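Long-range contacts in malonyl acyl carrier protein transacylase (Streptococcus pneumoniae, PDB 3IM8), which probably transfers the malonyl group from malonyl-CoA to holo-acyl carrier protein, a loading step of bacterial fatty acid synthesis: residues 199-210 and 244-252; 211-222 and 235-245. All coordinates share one frame; numbering follows the deposited sequence.

Contact 1. Residues 199-210 and 244-252; sequences HTSLLEPASQKL and LTRQVKEPV. With ACT (acetate ion), chain B.
The imidazole of H199 meets the 244-252 segment with both an edge and a face. Its ND1 donates to Q247 O over 2.9 Å, with the oxygen close to the ring plane and an N-H...O angle of 156°. One ring face carries V252 CG2, a CH-pi contact 3.6 Å from the centroid and displaced toward the rim. H199 N also donates to V248 O, so backbone and ring of the same residue are tied to consecutive carbonyls. This is the predicted catalytic histidine of the FabD acyltransferase fold, and the bond at ND1 fixes the rotation of the ring, with NE2 on the side of the predicted nucleophile S90. Here H199 NE2 donates to acetate O at 2.7 Å; S90 and R115 bind the same ion, probably from the crystallisation liquor. Beyond the histidine, V248 CG2 rests on S207 CB at 3.6 Å, while V248 CG1 meets L210 CD2. K249 runs extended beyond CG alongside E204, the two pointing the same way, and K249 CE passes S207 OG at 3.4 Å. With chi1 at 77°, S207 OG turns back to its own helix and bonds to a lone pair of E204 O at 2.7 Å, in the carbonyl plane.

Contact 2. Residues 211-222 and 235-245; sequences AETLAQVSFSDF and MQKEDIAQLLT
F219 and I240 form the apolar centre: I240 CG2 sits over the middle of the phenyl ring, 3.6 Å from its centroid and only 9° off the normal, a CH-pi contact. V217 CG1 lies against the opposite face and L214 CD2 in the plane at the edge, so the ring is held on both faces by aliphatic carbons. The setting is an antiparallel helix pair in the acyl transferase domain, helices 204-215 and 240-247; the axes of 211-215 and 240-245 approach to 9.5 Å, with N-to-C directions 158° apart, and the chain leaving the first helix then passes along the start of the second. Between the helices L214 and L244 cross at about a right angle, L214 CD1 reaching L244 CB at 3.7 Å, and L214 CB faces A241 CB. I240 CD1 also reaches F222, whose side chain comes to meet it from the opposite direction, F222 CE1 lying 3.9 Å from I240 CD1. The F222 ring has K237 N at the edge, near its plane, while M235 CB and CG pack by CZ; L97 of helix 92-99 also touches F222. Outward from there the contact turns polar. K237 has CG anti to its backbone N (chi1 173°) and stays straight to the end, which carries its methylenes past S220 O to D221. K237 NZ makes a salt bridge with D221 OD2 at 2.9 Å, coming from above the carboxylate plane. At the far end of the pair A211 CB touches T245 OG1, and A241 O accepts T245 N and T245 OG1 from opposite faces of its plane.

Overall arrangement
Contacts 1 and 2 are successive lengths of the same helix pair, 204-215 against 240-247; the centres of the two contacts are about 14 Å apart. L244 and T245 belong to both: T245 touches S207 in contact 1 and A211, one helical turn further on, in contact 2. Because the helices are antiparallel, the start of the first and the end of the second come together in contact 1, where H199 lies about 3 Å from S90, side chain to side chain, and the acetate is bound. Contact 2 extends away from this site; in it, the side chain of L244 is about 9 Å from those of S90 and H199. Helix 92-99 touches L210, L244 and F222, bordering both contacts.

Contact 1. Residues 199-210 and 244-252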
# COMPACT_ATOMS: atom_id res chain seq x y z
N HIS A 199 -1.12 -5.65 9.59
CA HIS A 199 0.06 -4.91 10.12
C HIS A 199 0.13 -4.92 11.67
O HIS A 199 0.65 -3.99 12.30
CB HIS A 199 0.22 -3.50 9.49
CG HIS A 199 0.03 -3.47 8.00
ND1 HIS A 199 0.97 -3.94 7.12
CD2 HIS A 199 -1.02 -3.05 7.25
CE1 HIS A 199 0.52 -3.82 5.88
NE2 HIS A 199 -0.69 -3.27 5.93
N THR A 200 -0.35 -6.05 12.24
CA THR A 200 -0.24 -6.42 13.66
C THR A 200 0.18 -7.93 13.75
O THR A 200 0.10 -8.66 12.74
CB THR A 200 -1.60 -6.20 14.41
OG1 THR A 200 -2.53 -7.25 14.10
CG2 THR A 200 -2.22 -4.81 14.09
N SER A 201 0.62 -8.37 14.93
CA SER A 201 0.95 -9.82 15.14
C SER A 201 -0.16 -10.80 14.80
O SER A 201 0.11 -11.99 14.56
CB SER A 201 1.36 -10.07 16.57
OG SER A 201 1.71 -8.82 17.14
N LEU A 202 -1.40 -10.33 14.77
CA LEU A 202 -2.51 -11.22 14.36
C LEU A 202 -2.21 -11.82 13.01
O LEU A 202 -2.69 -12.91 12.69
CB LEU A 202 -3.86 -10.50 14.36
CG LEU A 202 -4.20 -10.05 15.79
CD1 LEU A 202 -5.16 -8.88 15.81
CD2 LEU A 202 -4.70 -11.24 16.65
N LEU A 203 -1.37 -11.15 12.23
CA LEU A 203 -1.08 -11.64 10.88
C LEU A 203 0.12 -12.56 10.81
O LEU A 203 0.52 -12.96 9.71
CB LEU A 203 -0.93 -10.47 9.89
CG LEU A 203 -2.35 -10.17 9.34
CD1 LEU A 203 -3.30 -9.66 10.46
CD2 LEU A 203 -2.31 -9.21 8.18
N GLU A 204 0.69 -12.90 11.96
CA GLU A 204 1.86 -13.81 12.02
C GLU A 204 1.63 -15.12 11.25
O GLU A 204 2.48 -15.50 10.46
CB GLU A 204 2.35 -14.03 13.48
CG GLU A 204 3.89 -14.27 13.62
CD GLU A 204 4.28 -15.70 13.24
OE1 GLU A 204 5.46 -16.00 12.98
OE2 GLU A 204 3.39 -16.56 13.19
N PRO A 205 0.48 -15.79 11.44
CA PRO A 205 0.17 -16.94 10.57
C PRO A 205 0.23 -16.62 9.05
O PRO A 205 0.77 -17.43 8.24
CB PRO A 205 -1.27 -17.33 10.97
CG PRO A 205 -1.43 -16.85 12.42
CD PRO A 205 -0.53 -15.60 12.52
N ALA A 206 -0.32 -15.48 8.65
CA ALA A 206 -0.23 -15.08 7.25
C ALA A 206 1.27 -15.00 6.83
O ALA A 206 1.67 -15.58 5.80
CB ALA A 206 -0.98 -13.74 7.00
N SER A 207 2.07 -14.31 7.65
CA SER A 207 3.47 -14.03 7.33
C SER A 207 4.34 -15.30 7.14
O SER A 207 5.32 -15.29 6.38
CB SER A 207 4.09 -13.12 8.38
OG SER A 207 4.38 -13.85 9.52
N GLN A 208 3.93 -16.40 7.79
CA GLN A 208 4.60 -17.71 7.69
C GLN A 208 4.39 -18.35 6.37
O GLN A 208 5.31 -18.92 5.78
CB GLN A 208 4.11 -18.68 8.77
CG GLN A 208 4.75 -18.48 10.14
CD GLN A 208 6.18 -19.04 10.21
OE1 GLN A 208 7.14 -18.38 9.76
NE2 GLN A 208 6.33 -20.27 10.77
N LYS A 209 3.15 -18.27 5.90
CA LYS A 209 2.81 -18.82 4.61
C LYS A 209 3.50 -17.97 3.53
O LYS A 209 3.94 -18.49 2.52
CB LYS A 209 1.29 -18.83 4.42
CG LYS A 209 0.51 -20.03 5.09
CD LYS A 209 -0.91 -20.19 4.48
CE LYS A 209 -1.79 -21.25 5.19
NZ LYS A 209 -1.25 -22.68 5.04
N LEU A 210 3.60 -16.65 3.78
CA LEU A 210 4.05 -15.75 2.74
C LEU A 210 5.55 -15.96 2.64
O LEU A 210 6.09 -15.96 1.56
CB LEU A 210 3.71 -14.29 3.05
CG LEU A 210 4.17 -13.13 2.10
CD1 LEU A 210 3.51 -13.22 0.76
CD2 LEU A 210 3.82 -11.83 2.71
N LEU A 244 9.38 -8.36 3.40
CA LEU A 244 8.00 -8.55 2.96
C LEU A 244 7.27 -9.51 3.91
O LEU A 244 6.08 -9.34 4.20
CB LEU A 244 7.96 -9.03 1.53
CG LEU A 244 8.45 -7.96 0.55
CD1 LEU A 244 8.59 -8.61 -0.76
CD2 LEU A 244 7.52 -6.72 0.51
N THR A 245 8.01 -10.50 4.39
CA THR A 245 7.53 -11.36 5.43
C THR A 245 7.04 -10.59 6.65
O THR A 245 5.95 -10.82 7.08
CB THR A 245 8.59 -12.38 5.81
OG1 THR A 245 8.70 -13.30 4.72
CG2 THR A 245 8.19 -13.13 7.10
N ARG A 246 7.85 -9.66 7.17
CA ARG A 246 7.45 -8.84 8.34
C ARG A 246 6.41 -7.76 8.02
O ARG A 246 5.59 -7.42 8.88
CB ARG A 246 8.67 -8.23 9.02
CG ARG A 246 9.60 -9.32 9.62
CD ARG A 246 10.57 -8.74 10.62
NE ARG A 246 11.52 -7.84 9.98
CZ ARG A 246 11.71 -6.56 10.29
NH1 ARG A 246 11.01 -5.95 11.23
NH2 ARG A 246 12.63 -5.87 9.65
N GLN A 247 6.46 -7.23 6.80
CA GLN A 247 5.57 -6.14 6.42
C GLN A 247 4.09 -6.38 6.75
O GLN A 247 3.42 -5.44 7.19
CB GLN A 247 5.72 -5.79 4.93
CG GLN A 247 4.95 -4.57 4.47
CD GLN A 247 4.27 -4.83 3.11
OE1 GLN A 247 3.71 -5.92 2.87
NE2 GLN A 247 4.32 -3.84 2.22
N VAL A 248 3.60 -7.61 6.56
CA VAL A 248 2.17 -7.96 6.76
C VAL A 248 1.76 -7.95 8.26
O VAL A 248 0.60 -7.76 8.62
CB VAL A 248 1.70 -9.27 5.97
CG1 VAL A 248 1.85 -9.11 4.46
CG2 VAL A 248 2.45 -10.52 6.42
N LYS A 249 2.76 -8.07 9.13
CA LYS A 249 2.51 -8.15 10.57
C LYS A 249 3.16 -7.02 11.36
O LYS A 249 3.13 -7.04 12.58
CB LYS A 249 2.95 -9.54 11.11
CG LYS A 249 4.50 -9.73 11.09
CD LYS A 249 4.96 -11.05 11.69
CE LYS A 249 6.26 -11.43 11.03
NZ LYS A 249 6.97 -12.41 11.86
N GLU A 250 3.78 -6.03 10.69
CA GLU A 250 4.39 -4.86 11.39
C GLU A 250 3.86 -3.50 10.86
O GLU A 250 3.28 -3.46 9.76
CB GLU A 250 5.92 -4.94 11.30
CG GLU A 250 6.46 -6.09 12.11
CD GLU A 250 7.97 -6.17 12.16
OE1 GLU A 250 8.65 -5.12 12.11
OE2 GLU A 250 8.46 -7.29 12.27
N PRO A 251 4.02 -2.40 11.63
CA PRO A 251 3.47 -1.09 11.19
C PRO A 251 4.02 -0.64 9.82
O PRO A 251 5.17 -0.83 9.52
CB PRO A 251 3.89 -0.12 12.30
CG PRO A 251 4.20 -1.00 13.50
CD PRO A 251 4.63 -2.32 12.98
N VAL A 252 3.15 -0.09 8.98
CA VAL A 252 3.55 0.70 7.80
C VAL A 252 3.88 2.17 8.15
O VAL A 252 3.07 2.93 8.66
CB VAL A 252 2.48 0.63 6.71
CG1 VAL A 252 2.84 1.53 5.51
CG2 VAL A 252 2.27 -0.81 6.24
C ACT B . -3.05 -4.08 2.91
O ACT B . -2.36 -3.94 3.98
OXT ACT B . -2.65 -4.84 1.87
CH3 ACT B . -4.34 -3.27 3.02

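Contact 2. Residues 211-222 and 235-245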
# COMPACT_ATOMS: atom_id res chain seq x y z
N ALA A 211 6.19 -16.23 3.79
CA ALA A 211 7.65 -16.47 3.81
C ALA A 211 8.05 -17.71 2.99
O ALA A 211 9.05 -17.67 2.24
CB ALA A 211 8.19 -16.50 5.24
N GLU A 212 7.23 -18.76 3.08
CA GLU A 212 7.44 -19.96 2.27
C GLU A 212 7.29 -19.59 0.80
O GLU A 212 8.05 -20.06 -0.04
CB GLU A 212 6.42 -21.09 2.56
CG GLU A 212 6.19 -21.52 4.00
CD GLU A 212 5.05 -22.58 4.12
OE1 GLU A 212 3.93 -22.30 4.70
OE2 GLU A 212 5.25 -23.69 3.58
N THR A 213 6.28 -18.77 0.48
CA THR A 213 6.01 -18.44 -0.93
C THR A 213 7.13 -17.58 -1.44
O THR A 213 7.57 -17.76 -2.57
CB THR A 213 4.66 -17.69 -1.14
OG1 THR A 213 3.58 -18.53 -0.72
CG2 THR A 213 4.45 -17.36 -2.62
N LEU A 214 7.58 -16.64 -0.60
CA LEU A 214 8.63 -15.70 -0.99
C LEU A 214 9.96 -16.40 -1.26
O LEU A 214 10.69 -16.01 -2.18
CB LEU A 214 8.80 -14.55 0.04
CG LEU A 214 7.70 -13.48 -0.02
CD1 LEU A 214 7.70 -12.72 1.31
CD2 LEU A 214 7.87 -12.59 -1.26
N ALA A 215 10.29 -17.41 -0.45
CA ALA A 215 11.52 -18.22 -0.67
C ALA A 215 11.68 -18.72 -2.13
O ALA A 215 12.81 -18.87 -2.66
CB ALA A 215 11.56 -19.38 0.35
N GLN A 216 10.53 -18.96 -2.78
CA GLN A 216 10.46 -19.37 -4.17
C GLN A 216 10.64 -18.24 -5.18
O GLN A 216 10.82 -18.50 -6.38
CB GLN A 216 9.12 -20.12 -4.45
CG GLN A 216 8.98 -21.46 -3.71
CD GLN A 216 10.30 -22.27 -3.66
OE1 GLN A 216 10.69 -22.76 -2.61
NE2 GLN A 216 10.99 -22.39 -4.81
N VAL A 217 10.55 -17.00 -4.72
CA VAL A 217 10.59 -15.87 -5.63
C VAL A 217 12.02 -15.40 -5.69
O VAL A 217 12.68 -15.18 -4.67
CB VAL A 217 9.70 -14.68 -5.17
CG1 VAL A 217 9.86 -13.47 -6.13
CG2 VAL A 217 8.21 -15.09 -5.00
N SER A 218 12.46 -15.18 -6.91
CA SER A 218 13.81 -14.85 -7.19
C SER A 218 13.82 -13.36 -7.50
O SER A 218 13.28 -12.93 -8.52
CB SER A 218 14.26 -15.70 -8.39
OG SER A 218 15.28 -15.07 -9.13
N PHE A 219 14.45 -12.56 -6.63
CA PHE A 219 14.48 -11.12 -6.85
C PHE A 219 15.74 -10.74 -7.65
O PHE A 219 16.69 -11.53 -7.64
CB PHE A 219 14.33 -10.37 -5.51
CG PHE A 219 13.00 -10.61 -4.83
CD1 PHE A 219 12.87 -11.57 -3.84
CD2 PHE A 219 11.86 -9.91 -5.22
CE1 PHE A 219 11.66 -11.79 -3.22
CE2 PHE A 219 10.63 -10.13 -4.60
CZ PHE A 219 10.54 -11.09 -3.61
N SER A 220 15.69 -9.60 -8.37
CA SER A 220 16.81 -9.04 -9.18
C SER A 220 17.39 -7.82 -8.52
O SER A 220 16.91 -7.38 -7.48
CB SER A 220 16.34 -8.60 -10.58
OG SER A 220 16.03 -9.68 -11.45
N ASP A 221 18.41 -7.25 -9.16
CA ASP A 221 19.02 -5.99 -8.72
C ASP A 221 18.01 -4.83 -8.81
O ASP A 221 17.24 -4.78 -9.78
CB ASP A 221 20.21 -5.67 -9.65
CG ASP A 221 21.50 -6.43 -9.27
OD1 ASP A 221 22.49 -6.37 -10.06
OD2 ASP A 221 21.53 -7.02 -8.17
N PHE A 222 18.02 -3.92 -7.84
CA PHE A 222 17.24 -2.67 -7.90
C PHE A 222 17.75 -1.76 -9.01
O PHE A 222 18.94 -1.48 -9.08
CB PHE A 222 17.28 -1.90 -6.57
CG PHE A 222 16.36 -2.48 -5.47
CD1 PHE A 222 16.88 -3.28 -4.45
CD2 PHE A 222 14.98 -2.23 -5.48
CE1 PHE A 222 16.05 -3.79 -3.44
CE2 PHE A 222 14.13 -2.74 -4.47
CZ PHE A 222 14.65 -3.52 -3.46
N MET A 235 15.51 -0.12 0.62
CA MET A 235 15.60 -1.57 0.71
C MET A 235 16.79 -2.15 -0.08
O MET A 235 17.14 -1.67 -1.15
CB MET A 235 14.27 -2.17 0.25
CG MET A 235 14.14 -3.67 0.52
SD MET A 235 12.54 -4.29 0.01
CE MET A 235 11.52 -3.69 1.28
N GLN A 236 17.42 -3.18 0.50
CA GLN A 236 18.58 -3.90 -0.07
C GLN A 236 18.12 -5.23 -0.55
O GLN A 236 17.24 -5.81 0.05
CB GLN A 236 19.73 -4.08 0.96
CG GLN A 236 20.13 -2.83 1.79
CD GLN A 236 20.74 -1.74 0.91
OE1 GLN A 236 21.79 -1.96 0.29
NE2 GLN A 236 20.08 -0.57 0.81
N LYS A 237 18.71 -5.70 -1.66
CA LYS A 237 18.22 -6.86 -2.40
C LYS A 237 18.19 -8.10 -1.52
O LYS A 237 17.24 -8.91 -1.61
CB LYS A 237 19.07 -7.11 -3.66
CG LYS A 237 18.80 -8.39 -4.45
CD LYS A 237 19.68 -8.42 -5.71
CE LYS A 237 19.62 -9.73 -6.48
NZ LYS A 237 20.49 -9.66 -7.73
N GLU A 238 19.19 -8.24 -0.66
CA GLU A 238 19.37 -9.46 0.11
C GLU A 238 18.35 -9.55 1.24
O GLU A 238 18.23 -10.57 1.89
CB GLU A 238 20.82 -9.50 0.64
CG GLU A 238 21.21 -8.37 1.63
CD GLU A 238 21.82 -7.11 0.96
OE1 GLU A 238 22.20 -6.20 1.74
OE2 GLU A 238 21.94 -7.00 -0.29
N ASP A 239 17.61 -8.45 1.47
CA ASP A 239 16.63 -8.36 2.56
C ASP A 239 15.18 -8.40 2.12
O ASP A 239 14.32 -8.56 2.96
CB ASP A 239 16.74 -7.03 3.33
CG ASP A 239 18.06 -6.87 4.10
OD1 ASP A 239 18.60 -7.86 4.61
OD2 ASP A 239 18.52 -5.72 4.19
N ILE A 240 14.90 -8.16 0.84
CA ILE A 240 13.49 -8.12 0.37
C ILE A 240 12.51 -9.16 1.04
O ILE A 240 11.50 -8.77 1.61
CB ILE A 240 13.40 -8.20 -1.18
CG1 ILE A 240 14.21 -7.08 -1.83
CG2 ILE A 240 11.93 -8.22 -1.70
CD1 ILE A 240 14.64 -7.42 -3.24
N ALA A 241 12.78 -10.46 0.95
CA ALA A 241 11.79 -11.46 1.40
C ALA A 241 11.56 -11.42 2.90
O ALA A 241 10.42 -11.55 3.37
CB ALA A 241 12.24 -12.77 1.03
N GLN A 242 12.66 -11.21 3.64
CA GLN A 242 12.60 -11.07 5.09
C GLN A 242 11.71 -9.87 5.43
O GLN A 242 10.93 -9.90 6.38
CB GLN A 242 14.01 -10.84 5.68
CG GLN A 242 14.18 -11.27 7.14
CD GLN A 242 14.15 -10.13 8.21
OE1 GLN A 242 14.36 -8.94 7.91
NE2 GLN A 242 13.92 -10.53 9.49
N LEU A 243 11.87 -8.79 4.66
CA LEU A 243 11.14 -7.56 4.93
C LEU A 243 9.65 -7.69 4.52
O LEU A 243 8.78 -7.19 5.22
CB LEU A 243 11.83 -6.37 4.25
CG LEU A 243 13.14 -5.87 4.91
CD1 LEU A 243 13.96 -4.88 4.03
CD2 LEU A 243 12.93 -5.25 6.28
N LEU A 244 9.38 -8.36 3.40
CA LEU A 244 8.00 -8.55 2.96
C LEU A 244 7.27 -9.51 3.91
O LEU A 244 6.08 -9.34 4.20
CB LEU A 244 7.96 -9.03 1.53
CG LEU A 244 8.45 -7.96 0.55
CD1 LEU A 244 8.59 -8.61 -0.76
CD2 LEU A 244 7.52 -6.72 0.51
N THR A 245 8.01 -10.50 4.39
CA THR A 245 7.53 -11.36 5.43
C THR A 245 7.04 -10.59 6.65
O THR A 245 5.95 -10.82 7.08
CB THR A 245 8.59 -12.38 5.81
OG1 THR A 245 8.70 -13.30 4.72
CG2 THR A 245 8.19 -13.13 7.10